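Pre-mRNA splicing helicase-like protein (Chaetomium thermophilum, PDB 4RVQ) is the spliceosomal helicase Brr2, whose noncanonical PWI-like domain, the fragment described here, probably serves protein or RNA interactions in pre-mRNA splicing. Local coordinates at residues N68-M71 against E72-D75; E80-Q83 against K84-N88; E113-E117 against G118-I122. All blocks are in the same frame, centred on the assembly; numbering follows the deposited sequence.

Contact 1 (N68-M71 against E72-D75); sequences NDLM and ELFD
Leu70, in the last turn of helix 63-73, and Phe74, just past its end, send their side chains the same way, side by side. Leu70 CG lies 4.0 Å from Phe74 CE1, which Leu70 CD1 also approaches. The ring meets backbone as well: Phe74 CD1 is 3.2 Å from Leu70 O, and the oxygen sits at the ring edge, in its plane. Phe74 CG stands opposite its own carbonyl carbon (chi1 -76°), which keeps the ring beside the preceding turn. Both residues were modelled in two conformers, and these distances hold for one of each. Leu73 completes the packed side, its CD2 reaching Leu70 CD1 at 4.0 Å on a slanting approach. Neighbouring helices close over this side: Leu70 rests on Val82 and Ile86 of helix 79-87, and Leu73 on Ala45 of helix 35-50.

The solvent side is looser. Glu72 runs out in an extended chain, and its side chain meets the preceding turn chiefly through CB, 3.7 Å from Asp69 O. Its OE2 stays 5.5 Å from OD1 of the partly exposed Asp69, two like charges that do not touch.

The helix ends at Leu73, and Phe74 is the first residue to leave helical angles. Phe74 N still bonds Leu70 O at 3.1 Å, but the N-H...O angle has dropped to 142°, and a weaker bond goes to Met71 O. Asp75, with phi of 59°, is the C-prime residue of a Schellman motif: its N donates to Glu72 O at 2.9 Å, and the next residue's N reaches back to Met71 O. Apolar packing of Leu70, Leu73 and Phe74 thus shares the fixing of this end with polar bonds, from Lys41 NZ to Leu73 O and between Tyr32 OH and Asp75 OD2.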
loop_
_atom_site.group_PDB
_atom_site.type_symbol
_atom_site.label_atom_id
_atom_site.label_comp_id
_atom_site.label_asym_id
_atom_site.label_seq_id
_atom_site.Cartn_x
_atom_site.Cartn_y
_atom_site.Cartn_z
ATOM N N ASN A 68 1.310 -10.871 10.575
ATOM C CA ASN A 68 2.508 -11.469 11.147
ATOM C C ASN A 68 3.737 -11.213 10.278
ATOM O O ASN A 68 4.789 -10.808 10.787
ATOM C CB ASN A 68 2.306 -12.956 11.363
ATOM C CG ASN A 68 1.544 -13.264 12.652
ATOM O OD1 ASN A 68 1.355 -12.402 13.533
ATOM N ND2 ASN A 68 1.100 -14.498 12.762
ATOM N N ASP A 69 3.605 -11.425 8.983
ATOM C CA ASP A 69 4.730 -11.275 8.101
ATOM C C ASP A 69 5.165 -9.820 8.005
ATOM O O ASP A 69 6.353 -9.515 7.984
ATOM C CB ASP A 69 4.412 -11.840 6.719
ATOM C CG ASP A 69 4.308 -13.364 6.714
ATOM O OD1 ASP A 69 4.632 -14.000 7.730
ATOM O OD2 ASP A 69 3.864 -13.904 5.680
ATOM N N LEU A 70 4.216 -8.893 7.953
ATOM C CA LEU A 70 4.564 -7.481 7.874
ATOM C C LEU A 70 5.233 -7.000 9.182
ATOM O O LEU A 70 6.158 -6.175 9.161
ATOM C CB LEU A 70 3.355 -6.610 7.434
ATOM C CG LEU A 70 3.609 -5.342 6.632
ATOM C CD1 LEU A 70 4.231 -5.667 5.296
ATOM C CD2 LEU A 70 2.316 -4.566 6.454
ATOM N N MET A 71 4.736 -7.492 10.325
ATOM C CA MET A 71 5.333 -7.047 11.573
ATOM C C MET A 71 6.806 -7.481 11.630
ATOM O O MET A 71 7.655 -6.729 12.102
ATOM C CB MET A 71 4.570 -7.591 12.781
ATOM C CG MET A 71 3.203 -6.909 12.945
ATOM S SD MET A 71 2.269 -7.389 14.409
ATOM C CE MET A 71 2.043 -9.168 14.101
ATOM N N GLU A 72 7.106 -8.712 11.208
ATOM C CA GLU A 72 8.477 -9.174 11.165
ATOM C C GLU A 72 9.320 -8.357 10.167
ATOM O O GLU A 72 10.467 -8.036 10.456
ATOM C CB GLU A 72 8.518 -10.639 10.782
ATOM C CG GLU A 72 9.950 -11.190 10.749
ATOM C CD GLU A 72 10.037 -12.676 10.473
ATOM O OE1 GLU A 72 11.057 -13.134 9.885
ATOM O OE2 GLU A 72 9.100 -13.412 10.837
ATOM N N LEU A 73 8.729 -7.993 9.030
ATOM C CA LEU A 73 9.445 -7.229 8.027
ATOM C C LEU A 73 9.912 -5.899 8.598
ATOM O O LEU A 73 10.977 -5.379 8.224
ATOM C CB LEU A 73 8.543 -7.005 6.816
ATOM C CG LEU A 73 9.190 -6.315 5.618
ATOM C CD1 LEU A 73 10.278 -7.251 4.987
ATOM C CD2 LEU A 73 8.138 -5.961 4.566
ATOM N N PHE A 74 9.118 -5.339 9.503
ATOM C CA PHE A 74 9.383 -4.056 10.136
ATOM C C PHE A 74 10.033 -4.242 11.525
ATOM O O PHE A 74 9.969 -3.338 12.360
ATOM C CB PHE A 74 8.100 -3.216 10.186
ATOM C CG PHE A 74 7.741 -2.604 8.844
ATOM C CD1 PHE A 74 6.955 -3.297 7.921
ATOM C CD2 PHE A 74 8.210 -1.341 8.496
ATOM C CE1 PHE A 74 6.671 -2.725 6.683
ATOM C CE2 PHE A 74 7.911 -0.771 7.274
ATOM C CZ PHE A 74 7.149 -1.457 6.375
ATOM N N ASP A 75 10.661 -5.400 11.754
ATOM C CA ASP A 75 11.481 -5.580 12.962
ATOM C C ASP A 75 10.705 -5.380 14.270
ATOM O O ASP A 75 11.277 -4.991 15.309
ATOM C CB ASP A 75 12.708 -4.671 12.910
ATOM C CG ASP A 75 13.603 -5.004 11.749
ATOM O OD1 ASP A 75 13.883 -6.207 11.542
ATOM O OD2 ASP A 75 14.049 -4.079 11.039
#

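Contact 2 (E80-Q83 against K84-N88); sequences ELVQ and KLIEN
Helix 79-87 is held in its last two turns by apolar pairs and backbone bonds that both link residues four apart. Val82 CG1 packs on Ile86 CD1 at 3.9 Å, the two side chains lying alongside and pointing the same way. Leu81 CD1 comes across to Leu85 CG at 4.1 Å. Leu85 CG stands opposite its own carbonyl carbon (chi1 -64°), a setting that also brings it to 3.3 Å from Leu81 O. The backbone of the same pairs is bonded, Leu85 N to Leu81 O at 3.0 Å and Ile86 N to Val82 O at the same length, with N-H...O angles of 160° and 162°.

In the PWI-like domain this helix packs on two others. Val82 and Ile86 face Leu70 of helix 63-73, while Leu85 touches Trp23 and Leu24 of helix 23-29.

On the exposed side Gln83 NE2 lies 2.8 Å from Glu87 OE2 in a side-chain hydrogen bond, but it rests on one of two Gln83 conformers and is doubtful. A sulfate, probably from the crystallisation liquor, lies about 3 Å from the Glu87 side chain, nearest atoms taken.

At the C-terminal end Lys84 O is gripped twice by Asn88. The backbone N reaches it at 3.2 Å and the side-chain ND2 at 2.9 Å, from opposite faces of the carbonyl plane. ND2 has a second acceptor in Asn12 O, tying the helix end to the N-terminal part of the chain.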
loop_
_atom_site.group_PDB
_atom_site.type_symbol
_atom_site.label_atom_id
_atom_site.label_comp_id
_atom_site.label_asym_id
_atom_site.label_seq_id
_atom_site.Cartn_x
_atom_site.Cartn_y
_atom_site.Cartn_z
ATOM N N GLU A 80 2.275 1.254 13.780
ATOM C CA GLU A 80 1.343 2.177 13.127
ATOM C C GLU A 80 1.502 2.135 11.599
ATOM O O GLU A 80 0.515 2.175 10.855
ATOM C CB GLU A 80 1.485 3.602 13.665
ATOM C CG GLU A 80 1.009 3.755 15.109
ATOM C CD GLU A 80 0.847 5.200 15.527
ATOM O OE1 GLU A 80 1.206 6.110 14.755
ATOM O OE2 GLU A 80 0.344 5.424 16.645
ATOM N N LEU A 81 2.739 2.046 11.116
ATOM C CA LEU A 81 2.974 1.955 9.675
ATOM C C LEU A 81 2.441 0.621 9.180
ATOM O O LEU A 81 1.763 0.547 8.147
ATOM C CB LEU A 81 4.453 2.153 9.370
ATOM C CG LEU A 81 4.832 1.953 7.906
ATOM C CD1 LEU A 81 4.012 2.852 6.985
ATOM C CD2 LEU A 81 6.298 2.281 7.723
ATOM N N VAL A 82 2.744 -0.455 9.910
ATOM C CA VAL A 82 2.226 -1.764 9.554
ATOM C C VAL A 82 0.693 -1.725 9.370
ATOM O O VAL A 82 0.155 -2.173 8.351
ATOM C CB VAL A 82 2.594 -2.801 10.625
ATOM C CG1 VAL A 82 1.863 -4.093 10.369
ATOM C CG2 VAL A 82 4.092 -3.038 10.637
ATOM N N GLN A 83 -0.025 -1.180 10.354
ATOM C CA GLN A 83 -1.517 -1.146 10.285
ATOM C C GLN A 83 -1.968 -0.254 9.158
ATOM O O GLN A 83 -2.930 -0.571 8.500
ATOM C CB GLN A 83 -2.304 -0.689 11.568
ATOM C CG GLN A 83 -3.960 -0.615 11.416
ATOM C CD GLN A 83 -4.760 -0.329 12.767
ATOM O OE1 GLN A 83 -4.121 -0.178 13.817
ATOM N NE2 GLN A 83 -6.175 -0.196 12.729
ATOM N N LYS A 84 -1.302 0.879 8.946
ATOM C CA LYS A 84 -1.686 1.747 7.834
ATOM C C LYS A 84 -1.626 0.997 6.497
ATOM O O LYS A 84 -2.499 1.134 5.640
ATOM C CB LYS A 84 -0.785 2.982 7.790
ATOM C CG LYS A 84 -1.075 3.930 6.657
ATOM C CD LYS A 84 -0.342 5.244 6.800
ATOM C CE LYS A 84 -0.604 6.214 5.715
ATOM N NZ LYS A 84 0.368 7.333 5.849
ATOM N N LEU A 85 -0.563 0.215 6.313
ATOM C CA LEU A 85 -0.421 -0.526 5.077
ATOM C C LEU A 85 -1.506 -1.598 4.932
ATOM O O LEU A 85 -2.113 -1.781 3.896
ATOM C CB LEU A 85 0.979 -1.148 4.983
ATOM C CG LEU A 85 2.117 -0.114 4.919
ATOM C CD1 LEU A 85 3.446 -0.859 4.805
ATOM C CD2 LEU A 85 1.949 0.899 3.787
ATOM N N ILE A 86 -1.771 -2.309 6.035
ATOM C CA ILE A 86 -2.794 -3.346 5.998
ATOM C C ILE A 86 -4.195 -2.766 5.744
ATOM O O ILE A 86 -4.954 -3.279 4.927
ATOM C CB ILE A 86 -2.781 -4.173 7.294
ATOM C CG1 ILE A 86 -1.456 -4.924 7.395
ATOM C CG2 ILE A 86 -3.942 -5.132 7.325
ATOM C CD1 ILE A 86 -1.293 -5.697 8.697
ATOM N N GLU A 87 -4.535 -1.668 6.408
ATOM C CA GLU A 87 -5.830 -1.020 6.200
ATOM C C GLU A 87 -6.017 -0.610 4.741
ATOM O O GLU A 87 -7.132 -0.572 4.244
ATOM C CB GLU A 87 -5.966 0.214 7.089
ATOM C CG GLU A 87 -6.024 -0.071 8.608
ATOM C CD GLU A 87 -7.317 -0.678 9.073
ATOM O OE1 GLU A 87 -8.202 -0.938 8.252
ATOM O OE2 GLU A 87 -7.423 -0.903 10.314
ATOM N N ASN A 88 -4.914 -0.265 4.084
ATOM C CA ASN A 88 -4.896 0.170 2.691
ATOM C C ASN A 88 -4.340 -0.876 1.747
ATOM O O ASN A 88 -3.855 -0.510 0.675
ATOM C CB ASN A 88 -4.087 1.467 2.596
ATOM C CG ASN A 88 -4.781 2.629 3.263
ATOM O OD1 ASN A 88 -5.846 3.054 2.803
ATOM N ND2 ASN A 88 -4.215 3.121 4.327
#

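Contact 3 (E113-E117 against G118-I122)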
loop_
_atom_site.group_PDB
_atom_site.type_symbol
_atom_site.label_atom_id
_atom_site.label_comp_id
_atom_site.label_asym_id
_atom_site.label_seq_id
_atom_site.Cartn_x
_atom_site.Cartn_y
_atom_site.Cartn_z
ATOM N N GLU A 113 -8.656 -5.850 -14.043
ATOM C CA GLU A 113 -8.497 -6.722 -12.883
ATOM C C GLU A 113 -8.992 -6.058 -11.611
ATOM O O GLU A 113 -9.662 -6.713 -10.794
ATOM C CB GLU A 113 -7.030 -7.159 -12.726
ATOM C CG GLU A 113 -6.571 -8.121 -13.828
ATOM C CD GLU A 113 -5.105 -8.550 -13.714
ATOM O OE1 GLU A 113 -4.360 -8.042 -12.860
ATOM O OE2 GLU A 113 -4.675 -9.427 -14.524
ATOM N N MET A 114 -8.704 -4.784 -11.437
ATOM C CA MET A 114 -9.215 -4.072 -10.287
ATOM C C MET A 114 -10.728 -4.098 -10.259
ATOM O O MET A 114 -11.323 -4.342 -9.212
ATOM C CB MET A 114 -8.689 -2.641 -10.290
ATOM C CG MET A 114 -7.210 -2.522 -9.922
ATOM S SD MET A 114 -6.504 -0.886 -10.028
ATOM C CE MET A 114 -7.280 -0.152 -8.637
ATOM N N ALA A 115 -11.390 -3.823 -11.384
ATOM C CA ALA A 115 -12.852 -3.854 -11.429
ATOM C C ALA A 115 -13.330 -5.261 -11.036
ATOM O O ALA A 115 -14.318 -5.400 -10.310
ATOM C CB ALA A 115 -13.366 -3.484 -12.829
ATOM N N SER A 116 -12.664 -6.306 -11.531
ATOM C CA SER A 116 -13.074 -7.680 -11.249
ATOM C C SER A 116 -12.944 -8.013 -9.762
ATOM O O SER A 116 -13.664 -8.899 -9.267
ATOM C CB SER A 116 -12.236 -8.676 -12.051
ATOM O OG SER A 116 -10.984 -8.948 -11.454
ATOM N N GLU A 117 -12.052 -7.329 -9.060
ATOM C CA GLU A 117 -11.822 -7.515 -7.639
ATOM C C GLU A 117 -12.722 -6.642 -6.762
ATOM O O GLU A 117 -12.557 -6.645 -5.560
ATOM C CB GLU A 117 -10.368 -7.198 -7.320
ATOM C CG GLU A 117 -9.367 -8.154 -7.920
ATOM C CD GLU A 117 -9.305 -9.482 -7.211
ATOM O OE1 GLU A 117 -10.230 -9.818 -6.441
ATOM O OE2 GLU A 117 -8.316 -10.204 -7.434
ATOM N N GLY A 118 -13.667 -5.920 -7.363
ATOM C CA GLY A 118 -14.550 -5.072 -6.590
ATOM C C GLY A 118 -13.962 -3.710 -6.249
ATOM O O GLY A 118 -14.426 -3.049 -5.313
ATOM N N LEU A 119 -12.924 -3.284 -6.992
ATOM C CA LEU A 119 -12.188 -2.076 -6.676
ATOM C C LEU A 119 -12.524 -0.914 -7.591
ATOM O O LEU A 119 -11.738 0.026 -7.665
ATOM C CB LEU A 119 -10.664 -2.375 -6.667
ATOM C CG LEU A 119 -10.259 -3.513 -5.736
ATOM C CD1 LEU A 119 -8.761 -3.752 -5.856
ATOM C CD2 LEU A 119 -10.658 -3.292 -4.280
ATOM N N ARG A 120 -13.696 -0.926 -8.209
ATOM C CA ARG A 120 -14.191 0.268 -8.884
ATOM C C ARG A 120 -14.044 1.512 -8.010
ATOM O O ARG A 120 -13.709 2.591 -8.495
ATOM C CB ARG A 120 -15.648 0.094 -9.344
ATOM C CG ARG A 120 -16.293 1.329 -9.987
ATOM C CD ARG A 120 -15.609 1.803 -11.237
ATOM N NE ARG A 120 -15.659 0.771 -12.239
ATOM C CZ ARG A 120 -14.804 0.662 -13.216
ATOM N NH1 ARG A 120 -13.809 1.550 -13.348
ATOM N NH2 ARG A 120 -14.894 -0.362 -14.060
ATOM N N TRP A 121 -14.324 1.402 -6.710
ATOM C CA TRP A 121 -14.245 2.551 -5.830
ATOM C C TRP A 121 -12.873 3.218 -5.857
ATOM O O TRP A 121 -12.764 4.424 -5.756
ATOM C CB TRP A 121 -14.641 2.171 -4.397
ATOM C CG TRP A 121 -13.683 1.386 -3.597
ATOM C CD1 TRP A 121 -13.576 -0.002 -3.508
ATOM C CD2 TRP A 121 -12.674 1.915 -2.731
ATOM N NE1 TRP A 121 -12.544 -0.334 -2.660
ATOM C CE2 TRP A 121 -11.988 0.813 -2.149
ATOM C CE3 TRP A 121 -12.316 3.210 -2.364
ATOM C CZ2 TRP A 121 -10.959 0.984 -1.233
ATOM C CZ3 TRP A 121 -11.308 3.370 -1.467
ATOM C CH2 TRP A 121 -10.643 2.257 -0.906
ATOM N N ILE A 122 -11.821 2.413 -6.007
ATOM C CA ILE A 122 -10.465 2.951 -6.063
ATOM C C ILE A 122 -10.217 3.673 -7.381
ATOM O O ILE A 122 -9.646 4.767 -7.394
ATOM C CB ILE A 122 -9.409 1.863 -5.825
ATOM C CG1 ILE A 122 -9.627 1.217 -4.445
ATOM C CG2 ILE A 122 -8.014 2.446 -5.975
ATOM C CD1 ILE A 122 -8.605 0.124 -4.131
HETATM O O HOH W 1 -15.433 -3.166 -9.057
#
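Met114 can be followed outward from the end of helix 104-116 to the start of helix 120-127. Its CB faces Leu119 CB at 4.1 Å. CG and SD lead on to CE, which makes the next contact across the segments, with Ile122, 3.8 Å from CG2 and also close to CB. A bend at the last torsion (chi3 72°) turns the methyl toward Ile122, whose side chain it meets at about a right angle.

Helix 104-116 ends in a Schellman motif. Leu119 N donates to Met114 O at 2.9 Å and Gly118 N to Ala115 O at 3.1 Å, the second donor standing well above the carbonyl plane. Gly118 is the C-prime residue, with phi of 83°, and a beta carbon placed there would run into Glu117 O, which calls for glycine. One water bridges the turn, giving a hydrogen to Ala115 O at 2.8 Å and accepting from Arg120 N at 3.0 Å. Nearby, Ala115 CB lies 3.7 Å from Arg120 NH2.

Leu119 CG lies 4.0 Å from CB of Glu117, just past the helix, in one of the two Glu117 conformers. The Leu119 side chain also packs on Trp94. With an alanine at Leu119 the branch beyond CB is gone, which is likely to open a gap between Glu117 CB and Trp94.

The turn sits against helix 89-99: Met114 shares Trp94 with Leu119, Leu119 also touches Asp90, and Glu113 OE1 makes a salt bridge to Arg97 NH1.

In the fold
From the N terminus the three contacts come in series, each a local helical or turn arrangement, so none encloses or crosses another. Contact 1 finishes helix 63-73, and a short connection leads into helix 79-87, which holds contact 2. These two touch, their centres 11 Å apart: Phe74 CE2 meets Leu81 CD2 at 3.5 Å, and Leu70 CD2 meets Ile86 CG1 at 3.9 Å, so consecutive helices are packed together. Helix 89-99 follows directly, and contact 3 joins helix 104-116 to helix 120-127 beside it. Contact 3 lies on the opposite side of the chain's centre from contact 1, about 16 Å away at the nearest atoms, and about 6 Å from contact 2, without touching either.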